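PDB 6HBS: aminopentol aminotransferase from Sphingopyxis macrogoltabida, which catalyses the pyridoxal-phosphate-dependent deamination of aminopentol, the hydrolysed form of fumonisin B1, to its 2-keto product, with pyruvate as the preferred amino-group acceptor. Local coordinates for the interface of chains A and B. Coordinates in Å, arbitrary orientation; residue numbers count along the deposited sequence, not the author numbering. Chains: chain A/B, Aminopentol aminotransferase.

Contact 1: the interface of chains A and B. Residues chain A 116, 263-267; chain B 116, 265, 288.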
# COMPACT_ATOMS: atom_id res chain seq x y z
N LYS A 116 2.68 -2.13 -2.97
CA LYS A 116 1.40 -2.62 -2.48
C LYS A 116 0.24 -2.13 -3.35
O LYS A 116 -0.53 -2.94 -3.84
CB LYS A 116 1.15 -2.23 -1.03
CG LYS A 116 1.92 -3.05 -0.01
CD LYS A 116 1.53 -4.52 0.07
CE LYS A 116 2.57 -5.43 -0.54
NZ LYS A 116 2.33 -6.83 -0.18
N GLY A 263 -6.23 -11.15 -5.94
CA GLY A 263 -6.83 -10.61 -4.71
C GLY A 263 -5.80 -10.36 -3.62
O GLY A 263 -6.05 -9.58 -2.74
N TYR A 264 -4.66 -11.06 -3.65
CA TYR A 264 -3.54 -10.76 -2.72
C TYR A 264 -2.97 -9.37 -3.05
O TYR A 264 -2.94 -8.95 -4.20
CB TYR A 264 -2.51 -11.88 -2.78
CG TYR A 264 -2.96 -13.12 -2.03
CD1 TYR A 264 -3.77 -14.06 -2.63
CD2 TYR A 264 -2.62 -13.32 -0.70
CE1 TYR A 264 -4.22 -15.18 -1.95
CE2 TYR A 264 -3.03 -14.45 -0.01
CZ TYR A 264 -3.83 -15.38 -0.64
OH TYR A 264 -4.27 -16.48 0.05
N PRO A 265 -2.54 -8.58 -2.03
CA PRO A 265 -2.16 -7.18 -2.23
C PRO A 265 -0.72 -7.08 -2.71
O PRO A 265 0.24 -7.25 -1.91
CB PRO A 265 -2.37 -6.58 -0.84
CG PRO A 265 -2.01 -7.72 0.10
CD PRO A 265 -2.47 -8.98 -0.61
N ILE A 266 -0.58 -6.75 -3.99
CA ILE A 266 0.70 -6.55 -4.61
C ILE A 266 0.46 -5.79 -5.93
O ILE A 266 -0.53 -6.03 -6.64
CB ILE A 266 1.48 -7.85 -4.82
CG1 ILE A 266 2.85 -7.59 -5.45
CG2 ILE A 266 0.68 -8.88 -5.63
CD1 ILE A 266 3.81 -8.75 -5.34
N SER A 267 1.37 -4.86 -6.21
CA SER A 267 1.36 -4.01 -7.44
C SER A 267 2.79 -3.97 -7.96
O SER A 267 3.72 -4.42 -7.27
CB SER A 267 0.80 -2.61 -7.15
OG SER A 267 -0.55 -2.69 -6.69
N LYS B 116 -2.98 0.50 3.37
CA LYS B 116 -2.00 -0.55 3.23
C LYS B 116 -0.67 -0.14 3.88
O LYS B 116 -0.19 -0.81 4.81
CB LYS B 116 -1.76 -0.95 1.77
CG LYS B 116 -2.80 -1.87 1.14
CD LYS B 116 -2.97 -3.25 1.74
CE LYS B 116 -4.16 -3.31 2.67
NZ LYS B 116 -4.49 -4.70 3.06
N PRO B 265 -0.34 -7.02 5.88
CA PRO B 265 -0.21 -5.63 5.42
C PRO B 265 -1.48 -4.83 5.66
O PRO B 265 -2.46 -4.97 4.91
CB PRO B 265 0.08 -5.79 3.94
CG PRO B 265 -0.71 -7.05 3.54
CD PRO B 265 -0.68 -7.93 4.77
N PHE B 288 -6.80 -2.52 -2.37
CA PHE B 288 -6.54 -3.51 -1.32
C PHE B 288 -6.89 -3.01 0.09
O PHE B 288 -6.71 -3.76 1.08
CB PHE B 288 -5.09 -3.96 -1.41
CG PHE B 288 -4.76 -4.61 -2.73
CD1 PHE B 288 -5.50 -5.68 -3.20
CD2 PHE B 288 -3.72 -4.12 -3.53
CE1 PHE B 288 -5.22 -6.24 -4.43
CE2 PHE B 288 -3.41 -4.72 -4.73
CZ PHE B 288 -4.18 -5.76 -5.20

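Contact 2: the interface of chains A and B. Residues chain A 116-117, 120, 289; chain B 116-117, 120, 289.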
# COMPACT_ATOMS: atom_id res chain seq x y z
N LYS A 116 2.68 -2.13 -2.97
CA LYS A 116 1.40 -2.62 -2.48
C LYS A 116 0.24 -2.13 -3.35
O LYS A 116 -0.53 -2.94 -3.84
CB LYS A 116 1.15 -2.23 -1.03
CG LYS A 116 1.92 -3.05 -0.01
CD LYS A 116 1.53 -4.52 0.07
CE LYS A 116 2.57 -5.43 -0.54
NZ LYS A 116 2.33 -6.83 -0.18
N ASN A 117 0.09 -0.80 -3.43
CA ASN A 117 -1.02 -0.15 -4.06
C ASN A 117 -0.67 0.15 -5.52
O ASN A 117 0.50 0.41 -5.82
CB ASN A 117 -1.36 1.20 -3.41
CG ASN A 117 -1.65 1.14 -1.92
OD1 ASN A 117 -2.49 0.37 -1.47
ND2 ASN A 117 -1.01 2.01 -1.15
N ASP A 120 1.06 3.36 -5.65
CA ASP A 120 2.50 3.26 -5.39
C ASP A 120 3.26 3.15 -6.72
O ASP A 120 4.31 3.80 -6.90
CB ASP A 120 2.85 2.04 -4.51
CG ASP A 120 2.18 1.94 -3.14
OD1 ASP A 120 1.63 2.96 -2.66
OD2 ASP A 120 2.21 0.82 -2.54
N TRP A 289 6.32 -4.11 1.24
CA TRP A 289 6.58 -4.28 -0.21
C TRP A 289 7.36 -5.56 -0.51
O TRP A 289 7.40 -5.95 -1.68
CB TRP A 289 7.31 -3.05 -0.78
CG TRP A 289 6.49 -1.79 -0.83
CD1 TRP A 289 5.36 -1.49 -0.12
CD2 TRP A 289 6.75 -0.63 -1.65
NE1 TRP A 289 4.89 -0.24 -0.46
CE2 TRP A 289 5.74 0.32 -1.38
CE3 TRP A 289 7.73 -0.31 -2.59
CZ2 TRP A 289 5.71 1.58 -1.98
CZ3 TRP A 289 7.71 0.94 -3.19
CH2 TRP A 289 6.69 1.85 -2.91
N LYS B 116 -2.98 0.50 3.37
CA LYS B 116 -2.00 -0.55 3.23
C LYS B 116 -0.67 -0.14 3.88
O LYS B 116 -0.19 -0.81 4.81
CB LYS B 116 -1.76 -0.95 1.77
CG LYS B 116 -2.80 -1.87 1.14
CD LYS B 116 -2.97 -3.25 1.74
CE LYS B 116 -4.16 -3.31 2.67
NZ LYS B 116 -4.49 -4.70 3.06
N ASN B 117 -0.06 0.91 3.32
CA ASN B 117 1.24 1.40 3.75
C ASN B 117 1.11 2.42 4.90
O ASN B 117 0.18 3.24 5.00
CB ASN B 117 2.00 2.07 2.58
CG ASN B 117 2.13 1.23 1.32
OD1 ASN B 117 2.61 0.08 1.36
ND2 ASN B 117 1.77 1.80 0.18
N ASP B 120 0.66 5.62 3.43
CA ASP B 120 -0.71 5.94 3.11
C ASP B 120 -1.34 6.73 4.27
O ASP B 120 -2.10 7.71 4.03
CB ASP B 120 -1.55 4.69 2.80
CG ASP B 120 -1.08 3.79 1.66
OD1 ASP B 120 -0.31 4.23 0.80
OD2 ASP B 120 -1.53 2.62 1.63
N TRP B 289 -7.38 -1.77 0.22
CA TRP B 289 -7.58 -1.16 1.54
C TRP B 289 -8.73 -1.80 2.35
O TRP B 289 -8.77 -1.63 3.56
CB TRP B 289 -7.81 0.34 1.39
CG TRP B 289 -6.61 1.11 0.94
CD1 TRP B 289 -5.49 0.64 0.32
CD2 TRP B 289 -6.40 2.53 1.13
NE1 TRP B 289 -4.60 1.67 0.11
CE2 TRP B 289 -5.12 2.83 0.60
CE3 TRP B 289 -7.15 3.56 1.68
CZ2 TRP B 289 -4.62 4.13 0.54
CZ3 TRP B 289 -6.64 4.85 1.66
CH2 TRP B 289 -5.39 5.12 1.11

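Contact 3: the interface of chains A and B. Residues chain A 6, 10, 39-40, 50; chain B 81, 84, 92-93.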
# COMPACT_ATOMS: atom_id res chain seq x y z
N ARG A 6 -28.74 -7.46 9.70
CA ARG A 6 -27.31 -7.42 9.99
C ARG A 6 -26.71 -6.19 9.31
O ARG A 6 -25.94 -5.49 9.92
CB ARG A 6 -26.61 -8.73 9.61
CG ARG A 6 -27.04 -9.91 10.48
CD ARG A 6 -26.18 -11.15 10.34
NE ARG A 6 -24.90 -10.96 11.02
CZ ARG A 6 -23.68 -10.96 10.45
NH1 ARG A 6 -23.49 -11.31 9.18
NH2 ARG A 6 -22.64 -10.62 11.19
N LEU A 10 -24.73 -3.09 11.17
CA LEU A 10 -23.36 -2.85 10.77
C LEU A 10 -23.21 -1.40 10.30
O LEU A 10 -22.25 -0.76 10.66
CB LEU A 10 -22.97 -3.84 9.67
CG LEU A 10 -22.58 -5.23 10.17
CD1 LEU A 10 -22.49 -6.21 9.01
CD2 LEU A 10 -21.26 -5.19 10.93
N PHE A 39 -19.98 -7.22 3.50
CA PHE A 39 -20.11 -8.59 3.00
C PHE A 39 -19.59 -9.62 4.03
O PHE A 39 -18.92 -9.25 5.01
CB PHE A 39 -19.40 -8.73 1.66
CG PHE A 39 -20.03 -7.86 0.62
CD1 PHE A 39 -19.72 -6.51 0.55
CD2 PHE A 39 -20.98 -8.37 -0.25
CE1 PHE A 39 -20.33 -5.70 -0.40
CE2 PHE A 39 -21.60 -7.56 -1.19
CZ PHE A 39 -21.26 -6.24 -1.28
N ARG A 40 -19.96 -10.89 3.83
CA ARG A 40 -19.56 -11.95 4.76
C ARG A 40 -18.58 -12.92 4.10
O ARG A 40 -17.64 -13.42 4.74
CB ARG A 40 -20.78 -12.66 5.36
CG ARG A 40 -20.45 -13.38 6.66
CD ARG A 40 -21.59 -14.17 7.27
NE ARG A 40 -21.76 -15.43 6.55
CZ ARG A 40 -21.06 -16.54 6.76
NH1 ARG A 40 -20.12 -16.55 7.70
NH2 ARG A 40 -21.31 -17.62 6.05
N ALA A 50 -23.81 -9.27 4.34
CA ALA A 50 -23.83 -9.60 5.79
C ALA A 50 -25.07 -10.45 6.14
O ALA A 50 -25.03 -11.17 7.12
CB ALA A 50 -23.83 -8.34 6.61
N GLN B 81 -10.74 -16.32 8.45
CA GLN B 81 -11.28 -15.31 7.55
C GLN B 81 -11.04 -15.72 6.09
O GLN B 81 -11.85 -15.45 5.20
CB GLN B 81 -10.67 -13.94 7.83
CG GLN B 81 -11.27 -12.84 6.96
CD GLN B 81 -12.75 -12.69 7.19
OE1 GLN B 81 -13.21 -12.78 8.34
NE2 GLN B 81 -13.50 -12.36 6.13
N LEU B 84 -13.71 -17.42 4.42
CA LEU B 84 -14.87 -16.57 4.15
C LEU B 84 -14.60 -15.70 2.91
O LEU B 84 -15.19 -15.94 1.85
CB LEU B 84 -15.23 -15.73 5.37
CG LEU B 84 -15.65 -16.53 6.61
CD1 LEU B 84 -16.01 -15.59 7.74
CD2 LEU B 84 -16.82 -17.47 6.31
N SER B 92 -15.53 -6.64 4.37
CA SER B 92 -16.15 -7.54 5.28
C SER B 92 -16.78 -6.74 6.42
O SER B 92 -16.27 -5.67 6.81
CB SER B 92 -15.19 -8.59 5.82
OG SER B 92 -15.77 -9.25 6.95
N GLU B 93 -17.88 -7.29 6.95
CA GLU B 93 -18.44 -6.86 8.23
C GLU B 93 -17.37 -6.74 9.32
O GLU B 93 -17.56 -5.95 10.23
CB GLU B 93 -19.51 -7.85 8.73
CG GLU B 93 -19.02 -9.26 8.85
CD GLU B 93 -20.12 -10.27 9.20
OE1 GLU B 93 -19.79 -11.29 9.76
OE2 GLU B 93 -21.28 -10.01 8.89
O HOH W 1 -16.27 -11.92 6.66

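Contact 4: the interface of chains A and B. Residues chain A 15, 18-20; chain B 111, 113, 276, 279-280.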
# COMPACT_ATOMS: atom_id res chain seq x y z
N GLU A 15 -20.94 3.97 11.27
CA GLU A 15 -20.97 5.43 11.25
C GLU A 15 -20.33 6.04 12.51
O GLU A 15 -19.81 7.15 12.45
CB GLU A 15 -22.39 5.98 11.13
CG GLU A 15 -22.40 7.39 10.58
CD GLU A 15 -23.75 8.07 10.67
OE1 GLU A 15 -24.78 7.38 10.46
OE2 GLU A 15 -23.77 9.30 10.94
N ILE A 18 -16.07 4.90 11.93
CA ILE A 18 -15.47 5.09 10.60
C ILE A 18 -16.08 6.37 10.04
O ILE A 18 -17.30 6.54 10.05
CB ILE A 18 -15.68 3.87 9.69
CG1 ILE A 18 -15.11 2.59 10.31
CG2 ILE A 18 -15.13 4.10 8.29
CD1 ILE A 18 -15.60 1.31 9.68
N PRO A 19 -15.27 7.35 9.57
CA PRO A 19 -15.83 8.61 9.09
C PRO A 19 -16.84 8.31 7.96
O PRO A 19 -16.49 7.70 6.94
CB PRO A 19 -14.61 9.40 8.60
CG PRO A 19 -13.44 8.74 9.29
CD PRO A 19 -13.82 7.28 9.38
N GLY A 20 -18.10 8.71 8.19
CA GLY A 20 -19.15 8.53 7.22
C GLY A 20 -19.59 7.08 7.08
O GLY A 20 -20.33 6.80 6.18
N TRP B 111 -12.53 7.57 15.72
CA TRP B 111 -12.72 6.86 14.44
C TRP B 111 -11.39 6.36 13.90
O TRP B 111 -10.31 6.80 14.32
CB TRP B 111 -13.44 7.75 13.42
CG TRP B 111 -12.77 9.06 13.16
CD1 TRP B 111 -13.12 10.27 13.69
CD2 TRP B 111 -11.61 9.31 12.34
NE1 TRP B 111 -12.28 11.25 13.23
CE2 TRP B 111 -11.34 10.69 12.41
CE3 TRP B 111 -10.79 8.51 11.54
CZ2 TRP B 111 -10.28 11.28 11.71
CZ3 TRP B 111 -9.72 9.09 10.87
CH2 TRP B 111 -9.48 10.46 10.93
N MET B 113 -9.51 4.87 10.00
CA MET B 113 -9.48 4.55 8.59
C MET B 113 -8.31 3.58 8.36
O MET B 113 -7.30 3.74 9.03
CB MET B 113 -9.31 5.80 7.73
CG MET B 113 -10.42 6.83 7.93
SD MET B 113 -10.15 8.45 7.10
CE MET B 113 -10.56 8.04 5.41
N ARG B 276 -13.31 14.65 12.16
CA ARG B 276 -14.16 13.65 11.47
C ARG B 276 -14.70 14.22 10.15
O ARG B 276 -14.67 13.53 9.12
CB ARG B 276 -15.27 13.15 12.40
CG ARG B 276 -16.22 12.15 11.74
CD ARG B 276 -17.38 11.70 12.61
NE ARG B 276 -17.00 10.98 13.81
CZ ARG B 276 -16.96 9.66 13.97
NH1 ARG B 276 -17.34 8.84 13.00
NH2 ARG B 276 -16.54 9.17 15.13
N ALA B 279 -12.22 14.25 7.51
CA ALA B 279 -11.93 12.87 7.12
C ALA B 279 -12.94 12.40 6.07
O ALA B 279 -12.58 11.58 5.20
CB ALA B 279 -11.92 11.95 8.33
N ARG B 280 -14.17 12.90 6.15
CA ARG B 280 -15.22 12.57 5.18
C ARG B 280 -15.05 13.34 3.87
O ARG B 280 -15.48 12.84 2.84
CB ARG B 280 -16.60 12.88 5.76
CG ARG B 280 -16.95 12.02 6.96
CD ARG B 280 -18.25 12.48 7.57
NE ARG B 280 -19.37 12.28 6.66
CZ ARG B 280 -20.62 12.63 6.92
NH1 ARG B 280 -20.91 13.15 8.10
NH2 ARG B 280 -21.57 12.47 6.01
O HOH W 2 -19.08 9.13 10.75

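Contact 1: the interface of chains A and B
B:Phe288 lays one face of its ring on A:Pro265, whose CA stands over the middle of the ring, 3.5 Å from the centroid, a CH-pi contact. The proline ring adds its CB, which reaches B:Phe288 CG at 3.6 Å. Carbonyl oxygens of chain A approach the rim of the ring from the proline side: A:Lys116 O meets CD2 of B:Phe288 at 3.4 Å, while the oxygens of A:Gly263 and A:Tyr264 approach CE1. With CG anti to its own carbonyl carbon (chi1 -61°), B:Phe288 sends its ring across to this loop. Beside it the two copies of one proline meet, CG of A:Pro265 to CG of B:Pro265 at 3.7 Å, their side chains crossing at about a right angle. An alanine in place of B:Phe288 would probably strip A:Pro265 CA of its aromatic cover and open a gap between the proline loop and chain B.

In the second shell, the side-chain amino nitrogen NZ of A:Lys116 bonds A:Pro265 O at 2.7 Å, nearly along the C=O axis (163°), and ties the proline loop to the segment before helix 118-133. The equivalent bond in chain B has the same form. A:Ser267 OG donates to A:Lys116 O over 2.9 Å, from above the carbonyl plane, and so helps to fix the oxygen that faces the phenylalanine. The patch fastens the loops ahead of strand 267-271 to the partner chain across the two-fold axis of this class-III aminotransferase assembly.

Contact 2: the interface of chains A and B
A:Asn117 and B:Asp120 come from opposite directions, each with CG anti to its own carbonyl carbon (chi1 -56° for the asparagine), and this brings the amide up to the carboxylate at the start of helix 118-133. In this fold-type I, class-III aminotransferase, A:Asn117 and B:Asn117 also belong to the pyridoxal-phosphate pockets, so a cofactor-site segment takes part directly in the subunit contact. A:Asn117 ND2 donates to B:Asp120 OD2 at 2.9 Å, nearly straight (166° at H), close to the amide plane and on the syn side of the carboxylate. The two flat groups are turned 33° apart. The same amide nitrogen of A:Asn117 also donates to A:Asp120 OD1 of its own chain at 3.2 Å, from above that carboxylate plane.

The other end of the amide takes B:Trp289. Its indole NE1 donates to A:Asn117 OD1 over 2.9 Å; the acceptor lies in the ring plane, but the donor stands above the carbonyl plane, and the bond is bent. Bonds at both ends fix which way round the amide sits.

B:Asp120 OD2 is gripped by three donors: A:Asn117 ND2, the backbone N of B:Asn117 at 2.8 Å, from above the carboxylate plane, and the backbone N of B:Lys116 on the anti lone pair. Two-fold symmetry repeats all of this with the chains exchanged. It also brings OD1 of A:Asp120 within 4.2 Å of OD1 of B:Asp120, a closeness of like charges that the surrounding N-H groups probably ease.

Contact 3: the interface of chains A and B
A:Arg6 meets B:Glu93 end-on, with both terminal guanidinium nitrogens converging on one carboxylate oxygen, OE2, while the two planes stand 78° apart. Here helix 5-17 and strand 39-43 of one subunit dock on the 92-93 loop of the other, a peripheral subunit contact that probably helps hold the dimer. A:Arg6 NH1 lies 2.6 Å from B:Glu93 OE2 in a salt bridge and uses the syn lone pair; A:Arg6 NH2, at 2.7 Å from the same oxygen of B:Glu93, comes from above the carboxylate plane. Both bonds are bent at hydrogen, as expected when two donors share one acceptor. The glutamate reaches the arginine because its CG sits between the backbone N and the carbonyl carbon (chi1 56°) and the chain then runs extended. A:Ala50 O positions the other partner, accepting from A:Arg6 NH1 through an in-plane lone pair.

A:Leu10, one helical turn on from A:Arg6, sets CD1 against B:Glu93 CB at 3.4 Å, its side chain crossing the glutamate at a slant. A:Arg40 lies side by side with B:Glu93 and points the same way; its guanidinium stays too distant for a bond.

The backbones are joined as well. B:Glu93 N donates to A:Phe39 O at 3.0 Å, part of a short parallel bridge between A:Phe39, at the start of strand 39-43, and the loop residue B:Ser92. B:Leu84 packs its CB against A:Arg40 O. That same oxygen also bonds water 1, which in turn is held 2.7 Å from B:Ser92 OG and 2.9 Å from B:Gln81 NE2.

Contact 4: the interface of chains A and B
A:Pro19 presses its ring into a pocket of chain B, and this is the tightly packed part of the contact. Its CG stands over one face of the six-membered ring of B:Trp111, 3.9 Å from the centroid and nearest CE3, at 3.5 Å, with the two side chains at about a right angle. CG of B:Trp111 lies between its backbone N and carbonyl carbon (chi1 55°), a setting that turns the indole face to the proline. B:Ala279 CB lies on that same face and also meets A:Pro19 CG, at 3.7 Å. B:Met113 CG closes on A:Pro19 CD from another side. The carbons around the proline ring thus come from strand 111-115 and helix 276-281. The turn after helix 5-17 is in this way anchored on the partner subunit, which likely contributes to the dimer.

The other half is looser and contains water. B:Arg280 runs its CG and CD past A:Gly20, CG coming to A:Gly20 N at 3.7 Å, and its charged end approaches the carboxylate of A:Glu15 without contact. An alanine in place of B:Arg280 would probably uncover A:Gly20 and one side of A:Pro19, and take away the nearby positive charge from A:Glu15.

B:Arg276 has its guanidinium over CD1 of B:Trp111, a contact within chain B that probably helps to place the arginine. Its NH1 bonds water 2 at 2.9 Å. That water also lies 2.7 Å from A:Glu15 O and 2.8 Å from A:Gly20 N.

Contacts 1 and 2 are neighbours, their C-alpha centres about 7 Å apart; they share A:Lys116 and B:Lys116 and together form the core beside the two-fold axis. Contacts 3 and 4 lie about 20 and 22 Å from contact 1, and 19 Å from each other. Helix 5-17 joins them: residues 6 and 10 serve contact 3, residue 15 contact 4. Strand 111-115, used in contact 4, leads straight into the residues of contacts 1 and 2. Because symmetry repeats contacts 3 and 4, the amino-terminal segment of each chain embraces its partner around a core that includes the cofactor-pocket residues A:Asn117 and B:Asn117.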